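PDB 1PXZ: pectate lyase 1 from Juniperus ashei, which cleaves pectate by calcium-dependent elimination, though with low activity, and is the major allergen of mountain cedar pollen. Local coordinates for residues K20-A25 against H115-S120; G56-G61 against I70-N75; I153-R156 against W162-H165. All coordinates share one frame; numbering follows the deposited sequence.

Interaction 1. Residues K20-A25 against H115-S120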
loop_
_atom_site.group_PDB
_atom_site.type_symbol
_atom_site.label_atom_id
_atom_site.label_comp_id
_atom_site.label_asym_id
_atom_site.label_seq_id
_atom_site.Cartn_x
_atom_site.Cartn_y
_atom_site.Cartn_z
ATOM N N LYS A 20 -11.919 1.068 16.389
ATOM C CA LYS A 20 -11.035 2.145 16.839
ATOM C C LYS A 20 -9.905 2.362 15.840
ATOM O O LYS A 20 -9.438 3.487 15.680
ATOM C CB LYS A 20 -10.454 1.807 18.204
ATOM C CG LYS A 20 -9.594 2.896 18.818
ATOM C CD LYS A 20 -9.333 2.594 20.281
ATOM C CE LYS A 20 -8.796 3.837 20.985
ATOM N NZ LYS A 20 -7.832 3.466 22.059
ATOM N N LEU A 21 -9.474 1.289 15.186
ATOM C CA LEU A 21 -8.450 1.388 14.136
ATOM C C LEU A 21 -8.717 2.523 13.168
ATOM O O LEU A 21 -7.818 3.258 12.752
ATOM C CB LEU A 21 -8.387 0.048 13.380
ATOM C CG LEU A 21 -7.393 -0.011 12.217
ATOM C CD1 LEU A 21 -5.960 0.030 12.724
ATOM C CD2 LEU A 21 -7.650 -1.242 11.360
ATOM N N ALA A 22 -9.981 2.714 12.792
ATOM C CA ALA A 22 -10.282 3.684 11.750
ATOM C C ALA A 22 -10.059 5.127 12.215
ATOM O O ALA A 22 -10.020 6.027 11.380
ATOM C CB ALA A 22 -11.712 3.515 11.247
ATOM N N ASP A 23 -9.896 5.361 13.505
ATOM C CA ASP A 23 -9.639 6.722 13.978
ATOM C C ASP A 23 -8.161 7.074 13.923
ATOM O O ASP A 23 -7.764 8.161 14.352
ATOM C CB ASP A 23 -10.083 6.898 15.436
ATOM C CG ASP A 23 -11.565 6.648 15.642
ATOM O OD1 ASP A 23 -12.326 6.825 14.674
ATOM O OD2 ASP A 23 -11.963 6.268 16.763
ATOM N N CYS A 24 -7.305 6.184 13.436
ATOM C CA CYS A 24 -5.877 6.329 13.723
ATOM C C CYS A 24 -5.003 6.491 12.497
ATOM O O CYS A 24 -3.765 6.478 12.633
ATOM C CB CYS A 24 -5.440 5.084 14.518
ATOM S SG CYS A 24 -6.297 4.974 16.126
ATOM N N ALA A 25 -5.595 6.654 11.327
ATOM C CA ALA A 25 -4.773 6.839 10.129
ATOM C C ALA A 25 -4.088 8.212 10.150
ATOM O O ALA A 25 -4.681 9.171 10.652
ATOM C CB ALA A 25 -5.625 6.687 8.875
ATOM N N HIS A 115 -12.750 5.316 0.498
ATOM C CA HIS A 115 -12.922 4.852 1.874
ATOM C C HIS A 115 -12.849 3.329 1.995
ATOM O O HIS A 115 -13.812 2.665 2.386
ATOM C CB HIS A 115 -14.238 5.382 2.493
ATOM C CG HIS A 115 -14.194 6.885 2.593
ATOM N ND1 HIS A 115 -13.479 7.547 3.564
ATOM C CD2 HIS A 115 -14.752 7.843 1.816
ATOM C CE1 HIS A 115 -13.607 8.856 3.397
ATOM N NE2 HIS A 115 -14.377 9.060 2.341
ATOM N N VAL A 116 -11.658 2.822 1.674
ATOM C CA VAL A 116 -11.332 1.401 1.804
ATOM C C VAL A 116 -10.092 1.237 2.690
ATOM O O VAL A 116 -9.058 1.854 2.393
ATOM C CB VAL A 116 -11.070 0.725 0.455
ATOM C CG1 VAL A 116 -10.588 -0.715 0.675
ATOM C CG2 VAL A 116 -12.296 0.748 -0.444
ATOM N N ILE A 117 -10.224 0.424 3.738
ATOM C CA ILE A 117 -9.145 0.026 4.619
ATOM C C ILE A 117 -8.835 -1.462 4.409
ATOM O O ILE A 117 -9.723 -2.304 4.523
ATOM C CB ILE A 117 -9.465 0.264 6.104
ATOM C CG1 ILE A 117 -9.704 1.754 6.436
ATOM C CG2 ILE A 117 -8.393 -0.311 7.010
ATOM C CD1 ILE A 117 -10.233 1.942 7.851
ATOM N N LEU A 118 -7.574 -1.766 4.105
ATOM C CA LEU A 118 -7.169 -3.171 3.990
ATOM C C LEU A 118 -6.143 -3.397 5.089
ATOM O O LEU A 118 -5.103 -2.751 5.043
ATOM C CB LEU A 118 -6.585 -3.504 2.637
ATOM C CG LEU A 118 -7.482 -3.240 1.424
ATOM C CD1 LEU A 118 -6.699 -3.420 0.139
ATOM C CD2 LEU A 118 -8.709 -4.158 1.452
ATOM N N HIS A 119 -6.444 -4.271 6.038
ATOM C CA HIS A 119 -5.592 -4.364 7.203
ATOM C C HIS A 119 -5.386 -5.804 7.676
ATOM O O HIS A 119 -6.353 -6.560 7.772
ATOM C CB HIS A 119 -6.256 -3.550 8.302
ATOM C CG HIS A 119 -5.704 -3.666 9.678
ATOM N ND1 HIS A 119 -4.651 -2.887 10.122
ATOM C CD2 HIS A 119 -6.077 -4.435 10.730
ATOM C CE1 HIS A 119 -4.388 -3.199 11.395
ATOM N NE2 HIS A 119 -5.237 -4.140 11.781
ATOM N N SER A 120 -4.146 -6.108 7.977
ATOM C CA SER A 120 -3.686 -7.352 8.593
ATOM C C SER A 120 -4.032 -8.600 7.790
ATOM O O SER A 120 -4.432 -9.644 8.331
ATOM C CB SER A 120 -4.221 -7.414 10.028
ATOM O OG SER A 120 -3.509 -8.375 10.786
#
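Leu21 and His119 reach for each other from opposite directions, and the leucine meets the imidazole over one of its faces. CD2 of Leu21 lies 3.5 Å from the centroid of the His119 ring and only 8° off the ring normal, a CH-pi contact over the ring centre. The second methyl is set toward one side of the same ring, with Leu21 CD1 3.8 Å from His119 CE1. A branched leucine suits this place because its two methyls can spread over a small flat ring. The histidine has CG anti to its backbone N (chi1 170°) and its ring turned nearly perpendicular to the CA-CB-CG plane (chi2 86°), which presents a face to the leucine. A hydrogen bond from His119 ND1 to Asp164 holds the ring through that nitrogen, so one residue serves a polar partner through a ring nitrogen and an apolar one over its face.

Ala22 makes the other touch. Its CB lies 4.0 Å from Ile117 CD1, the end of an extended isoleucine; a short side chain is enough here, because Ile117 CD1 reaches across to it. Leu21 and Ala22 belong to a short 3-10 segment, in which Asp23 N bonds to Lys20 O at 2.9 Å and Cys24 N to Leu21 O at 3.0 Å. The disulfide between Cys24 and Cys7 ties this loop to helix 5-9.

In strand 114-119, Ile117 and His119 face this N-terminal loop, whereas Val116 and Leu118 pack against strand 108-111 inside the parallel beta-helix. The loop therefore lies over the outer side of the coil, where Leu21 and Ala25 also rest on Trp162 of the adjoining strand 161-164, and Ile117 touches Thr91 of strand 90-93.

Interaction 2. Residues G56-G61 against I70-N75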
loop_
_atom_site.group_PDB
_atom_site.type_symbol
_atom_site.label_atom_id
_atom_site.label_comp_id
_atom_site.label_asym_id
_atom_site.label_seq_id
_atom_site.Cartn_x
_atom_site.Cartn_y
_atom_site.Cartn_z
ATOM N N GLY A 56 -21.838 -14.948 3.287
ATOM C CA GLY A 56 -20.849 -15.725 4.016
ATOM C C GLY A 56 -19.501 -15.720 3.321
ATOM O O GLY A 56 -18.501 -16.046 3.964
ATOM N N THR A 57 -19.451 -15.386 2.039
ATOM C CA THR A 57 -18.158 -15.410 1.349
ATOM C C THR A 57 -17.520 -14.030 1.370
ATOM O O THR A 57 -18.197 -13.036 1.659
ATOM C CB THR A 57 -18.258 -15.847 -0.131
ATOM O OG1 THR A 57 -19.185 -14.984 -0.801
ATOM C CG2 THR A 57 -18.758 -17.285 -0.199
ATOM N N LEU A 58 -16.230 -13.982 1.039
ATOM C CA LEU A 58 -15.540 -12.684 1.045
ATOM C C LEU A 58 -16.093 -11.777 -0.034
ATOM O O LEU A 58 -16.338 -10.574 0.149
ATOM C CB LEU A 58 -14.039 -12.952 0.872
ATOM C CG LEU A 58 -13.180 -11.695 0.696
ATOM C CD1 LEU A 58 -13.363 -10.771 1.885
ATOM C CD2 LEU A 58 -11.710 -12.081 0.511
ATOM N N ARG A 59 -16.321 -12.324 -1.244
ATOM C CA ARG A 59 -16.772 -11.454 -2.331
ATOM C C ARG A 59 -18.156 -10.894 -2.057
ATOM O O ARG A 59 -18.432 -9.746 -2.391
ATOM C CB ARG A 59 -16.764 -12.166 -3.682
ATOM C CG ARG A 59 -17.116 -11.245 -4.861
ATOM C CD ARG A 59 -17.137 -12.092 -6.137
ATOM N NE ARG A 59 -15.848 -12.734 -6.400
ATOM C CZ ARG A 59 -14.877 -12.168 -7.101
ATOM N NH1 ARG A 59 -15.014 -10.950 -7.619
ATOM N NH2 ARG A 59 -13.751 -12.832 -7.291
ATOM N N TYR A 60 -19.048 -11.675 -1.444
ATOM C CA TYR A 60 -20.343 -11.066 -1.097
ATOM C C TYR A 60 -20.157 -9.864 -0.194
ATOM O O TYR A 60 -20.718 -8.798 -0.392
ATOM C CB TYR A 60 -21.214 -12.116 -0.401
ATOM C CG TYR A 60 -22.613 -11.653 -0.033
ATOM C CD1 TYR A 60 -23.669 -11.805 -0.924
ATOM C CD2 TYR A 60 -22.881 -11.075 1.201
ATOM C CE1 TYR A 60 -24.959 -11.389 -0.607
ATOM C CE2 TYR A 60 -24.159 -10.656 1.525
ATOM C CZ TYR A 60 -25.186 -10.816 0.627
ATOM O OH TYR A 60 -26.444 -10.387 0.996
ATOM N N GLY A 61 -19.399 -9.980 0.893
ATOM C CA GLY A 61 -19.348 -8.782 1.736
ATOM C C GLY A 61 -18.621 -7.640 1.052
ATOM O O GLY A 61 -18.986 -6.469 1.197
ATOM N N ILE A 70 -15.426 -6.001 7.452
ATOM C CA ILE A 70 -15.313 -7.444 7.208
ATOM C C ILE A 70 -14.223 -8.105 8.041
ATOM O O ILE A 70 -13.074 -7.655 8.093
ATOM C CB ILE A 70 -15.103 -7.684 5.703
ATOM C CG1 ILE A 70 -16.270 -7.136 4.877
ATOM C CG2 ILE A 70 -14.831 -9.147 5.390
ATOM C CD1 ILE A 70 -15.907 -6.869 3.419
ATOM N N ILE A 71 -14.636 -9.182 8.721
ATOM C CA ILE A 71 -13.732 -9.963 9.577
ATOM C C ILE A 71 -13.858 -11.451 9.232
ATOM O O ILE A 71 -14.709 -11.829 8.432
ATOM C CB ILE A 71 -14.056 -9.797 11.060
ATOM C CG1 ILE A 71 -15.499 -10.228 11.380
ATOM C CG2 ILE A 71 -13.831 -8.367 11.531
ATOM C CD1 ILE A 71 -15.760 -10.369 12.863
ATOM N N PHE A 72 -13.020 -12.298 9.807
ATOM C CA PHE A 72 -12.981 -13.700 9.349
ATOM C C PHE A 72 -13.200 -14.656 10.516
ATOM O O PHE A 72 -12.592 -14.455 11.564
ATOM C CB PHE A 72 -11.651 -13.956 8.646
ATOM C CG PHE A 72 -11.439 -13.130 7.381
ATOM C CD1 PHE A 72 -11.010 -11.814 7.478
ATOM C CD2 PHE A 72 -11.651 -13.646 6.123
ATOM C CE1 PHE A 72 -10.816 -11.033 6.339
ATOM C CE2 PHE A 72 -11.464 -12.881 4.985
ATOM C CZ PHE A 72 -11.026 -11.564 5.080
ATOM N N SER A 73 -14.057 -15.658 10.346
ATOM C CA SER A 73 -14.449 -16.549 11.436
ATOM C C SER A 73 -13.371 -17.552 11.793
ATOM O O SER A 73 -13.366 -18.218 12.835
ATOM C CB SER A 73 -15.731 -17.300 11.037
ATOM O OG SER A 73 -15.381 -18.276 10.056
ATOM N N GLN A 74 -12.377 -17.732 10.946
ATOM C CA GLN A 74 -11.343 -18.718 11.180
ATOM C C GLN A 74 -10.129 -18.433 10.303
ATOM O O GLN A 74 -10.244 -17.633 9.376
ATOM C CB GLN A 74 -11.883 -20.113 10.811
ATOM C CG GLN A 74 -12.036 -20.259 9.314
ATOM C CD GLN A 74 -12.244 -21.679 8.826
ATOM O OE1 GLN A 74 -11.345 -22.318 8.262
ATOM N NE2 GLN A 74 -13.467 -22.170 9.035
ATOM N N ASN A 75 -9.028 -19.117 10.592
ATOM C CA ASN A 75 -7.933 -19.029 9.619
ATOM C C ASN A 75 -8.445 -19.468 8.254
ATOM O O ASN A 75 -9.224 -20.433 8.151
ATOM C CB ASN A 75 -6.775 -19.934 10.025
ATOM C CG ASN A 75 -6.060 -19.561 11.293
ATOM O OD1 ASN A 75 -5.246 -20.333 11.815
ATOM N ND2 ASN A 75 -6.317 -18.390 11.831
#
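Leu58 places a single methyl where it can touch both Ile70 and Phe72. Its CG is anti to the backbone N (chi1 173°), and from the first turn of the helix this carries CD1 over to the strand, although the CA-CB bond itself does not aim there. Leu58 CD1 comes to 4.0 Å from Phe72 CZ, at the far end of an aromatic ring that it approaches obliquely, and to 4.1 Å from Ile70 CG2, the side chains of Leu58 and Ile70 crossing at about a right angle.

The two branches of Ile70 have separate tasks. CG1 stands anti to the carbonyl carbon (chi1 -60°) and sends CD1 toward the helix, while CG2 is left for the leucine. Gly61 offers bare backbone at this point, and Ile70 CD1 settles 3.7 Å from its carbonyl carbon, resting directly on the main chain.

These contacts pack helix 58-63 against strand 68-72 near the N-terminal end of the parallel beta-helix. The chain leaves strand 39-43, makes this helix and returns as strand 68-72, and Leu58 also touches Leu84 of strand 84-85, consistent with the helical cap at this end of the coil in related pectate lyases. Phe72, which also touches Ile92 of strand 90-93, is buried although it belongs to the IgE-binding region 71-83.

Thr57 starts the helix as its N-cap. With chi1 at 56°, OG1 accepts a weak bond from Tyr60 N at 3.4 Å; the same hydroxyl is also bonded to Thr54 O, which fixes its rotation. Beside the apolar face, Arg59 leaves the helix with its CA-CB bond directed away from the strand, and its guanidinium group is held by Asp48 and by the backbone carbonyls of Met82 and Pro83.

Interaction 3. Residues I153-R156 against W162-H165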
loop_
_atom_site.group_PDB
_atom_site.type_symbol
_atom_site.label_atom_id
_atom_site.label_comp_id
_atom_site.label_asym_id
_atom_site.label_seq_id
_atom_site.Cartn_x
_atom_site.Cartn_y
_atom_site.Cartn_z
ATOM N N ILE A 153 -2.462 -5.761 -4.728
ATOM C CA ILE A 153 -3.473 -4.735 -4.479
ATOM C C ILE A 153 -3.440 -3.737 -5.614
ATOM O O ILE A 153 -2.353 -3.195 -5.883
ATOM C CB ILE A 153 -3.185 -4.030 -3.139
ATOM C CG1 ILE A 153 -3.284 -4.937 -1.911
ATOM C CG2 ILE A 153 -4.093 -2.813 -2.994
ATOM C CD1 ILE A 153 -2.828 -4.311 -0.611
ATOM N N THR A 154 -4.572 -3.517 -6.267
ATOM C CA THR A 154 -4.554 -2.572 -7.396
ATOM C C THR A 154 -5.566 -1.462 -7.164
ATOM O O THR A 154 -6.701 -1.812 -6.832
ATOM C CB THR A 154 -4.884 -3.278 -8.723
ATOM O OG1 THR A 154 -3.866 -4.241 -9.007
ATOM C CG2 THR A 154 -4.886 -2.280 -9.873
ATOM N N MET A 155 -5.177 -0.201 -7.325
ATOM C CA MET A 155 -6.120 0.904 -7.134
ATOM C C MET A 155 -6.159 1.765 -8.396
ATOM O O MET A 155 -5.102 2.222 -8.845
ATOM C CB MET A 155 -5.762 1.766 -5.921
ATOM C CG MET A 155 -5.992 1.057 -4.583
ATOM S SD MET A 155 -5.198 1.976 -3.224
ATOM C CE MET A 155 -3.551 1.282 -3.451
ATOM N N ARG A 156 -7.357 1.950 -8.951
ATOM C CA ARG A 156 -7.551 2.775 -10.140
ATOM C C ARG A 156 -8.603 3.830 -9.815
ATOM O O ARG A 156 -9.736 3.467 -9.482
ATOM C CB ARG A 156 -7.986 1.931 -11.326
ATOM C CG ARG A 156 -8.135 2.665 -12.637
ATOM C CD ARG A 156 -8.568 1.715 -13.740
ATOM N NE ARG A 156 -9.782 2.028 -14.450
ATOM C CZ ARG A 156 -10.792 2.848 -14.272
ATOM N NH1 ARG A 156 -10.890 3.673 -13.236
ATOM N NH2 ARG A 156 -11.783 2.867 -15.167
ATOM N N TRP A 162 -6.453 3.191 2.751
ATOM C CA TRP A 162 -5.416 2.956 3.754
ATOM C C TRP A 162 -5.034 1.475 3.681
ATOM O O TRP A 162 -5.903 0.639 3.919
ATOM C CB TRP A 162 -5.939 3.340 5.124
ATOM C CG TRP A 162 -4.985 3.281 6.270
ATOM C CD1 TRP A 162 -3.608 3.297 6.226
ATOM C CD2 TRP A 162 -5.346 3.201 7.649
ATOM N NE1 TRP A 162 -3.113 3.226 7.518
ATOM C CE2 TRP A 162 -4.162 3.165 8.403
ATOM C CE3 TRP A 162 -6.592 3.150 8.304
ATOM C CZ2 TRP A 162 -4.176 3.084 9.795
ATOM C CZ3 TRP A 162 -6.592 3.070 9.693
ATOM C CH2 TRP A 162 -5.406 3.037 10.423
ATOM N N ILE A 163 -3.781 1.233 3.344
ATOM C CA ILE A 163 -3.267 -0.151 3.293
ATOM C C ILE A 163 -2.316 -0.333 4.466
ATOM O O ILE A 163 -1.233 0.262 4.431
ATOM C CB ILE A 163 -2.617 -0.369 1.930
ATOM C CG1 ILE A 163 -3.631 -0.149 0.779
ATOM C CG2 ILE A 163 -1.942 -1.730 1.800
ATOM C CD1 ILE A 163 -2.854 -0.033 -0.523
ATOM N N ASP A 164 -2.703 -1.111 5.479
ATOM C CA ASP A 164 -2.012 -1.088 6.762
ATOM C C ASP A 164 -1.774 -2.467 7.358
ATOM O O ASP A 164 -2.710 -3.275 7.412
ATOM C CB ASP A 164 -2.872 -0.274 7.748
ATOM C CG ASP A 164 -2.246 -0.055 9.099
ATOM O OD1 ASP A 164 -1.211 0.644 9.233
ATOM O OD2 ASP A 164 -2.809 -0.606 10.064
ATOM N N HIS A 165 -0.544 -2.698 7.825
ATOM C CA HIS A 165 -0.202 -3.943 8.500
ATOM C C HIS A 165 -0.507 -5.178 7.661
ATOM O O HIS A 165 -0.913 -6.200 8.234
ATOM C CB HIS A 165 -0.960 -4.016 9.838
ATOM C CG HIS A 165 -0.231 -3.362 10.989
ATOM N ND1 HIS A 165 0.949 -3.842 11.496
ATOM C CD2 HIS A 165 -0.512 -2.264 11.726
ATOM C CE1 HIS A 165 1.366 -3.080 12.501
ATOM N NE2 HIS A 165 0.488 -2.095 12.668
#
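This is an apolar contact across the interior of the parallel beta-helix, in which Ile153 and Met155 of strand 153-156 meet Ile163 of strand 161-164, the next strand of the coil. The facing chains share no hydrogen bond; their nearest CA atoms, those of Ile153 and Ile163, are 9.0 Å apart, and side chains fill the gap.

Both pairs reach toward each other tip to tip. Ile153 CD1 comes to 3.6 Å from Ile163 CG2, while Ile153 CG2 lies 3.9 Å from Ile163 CD1, so each isoleucine sets its CD1 against the CG2 of the other. Ile163 has CG1 anti to its carbonyl carbon (chi1 -59°), which extends CD1 into the interior. There it also meets Met155, whose chain bends at its end (chi3 -83°) and brings CE to 3.3 Å from Ile163 CD1, tighter than usual for two methyl carbons. A flexible methionine suits this spot, since its tip can bend to fit beside the more rigid branched chain.

Such inward-facing aliphatic residues are stacked along the axis of the beta-helix. Met155 touches Met110 of strand 108-111 and Ile176 of strand 174-179, and Ile163 also touches Ile176. Met155 lies about 7 Å, side chain to side chain, from Asp177, a probable calcium ligand.

Trp162 and Asp164 turn to the outer side, the Asp164 CB standing 3.5 Å above the plane of the Trp162 ring, offset toward its rim. Ser188 hydrogen-bonds both Trp162 NE1 and Asp164 OD1, and Asn189 adds a second bond to that carboxylate oxygen.

In the fold
From the N terminus, residues 20-25 come first, and interaction 1 closes a long loop back to them from strand 114-119. Interaction 2 is nested inside that loop: helix 58-63 folds onto strand 68-72 at the N-terminal end of the beta-helix. The centres of interactions 1 and 2 lie about 17 Å apart, and the two do not touch. Interaction 3 follows in series, closing a short loop between strands 153-156 and 161-164 across the interior. It does touch interaction 1, because strands 114-119 and 161-164 are neighbours, joined by a probable hydrogen bond from Leu118 N to Trp162 O. Interactions 1 and 2 fasten outer loop and end helix to the coil; interaction 3 joins two strands from within.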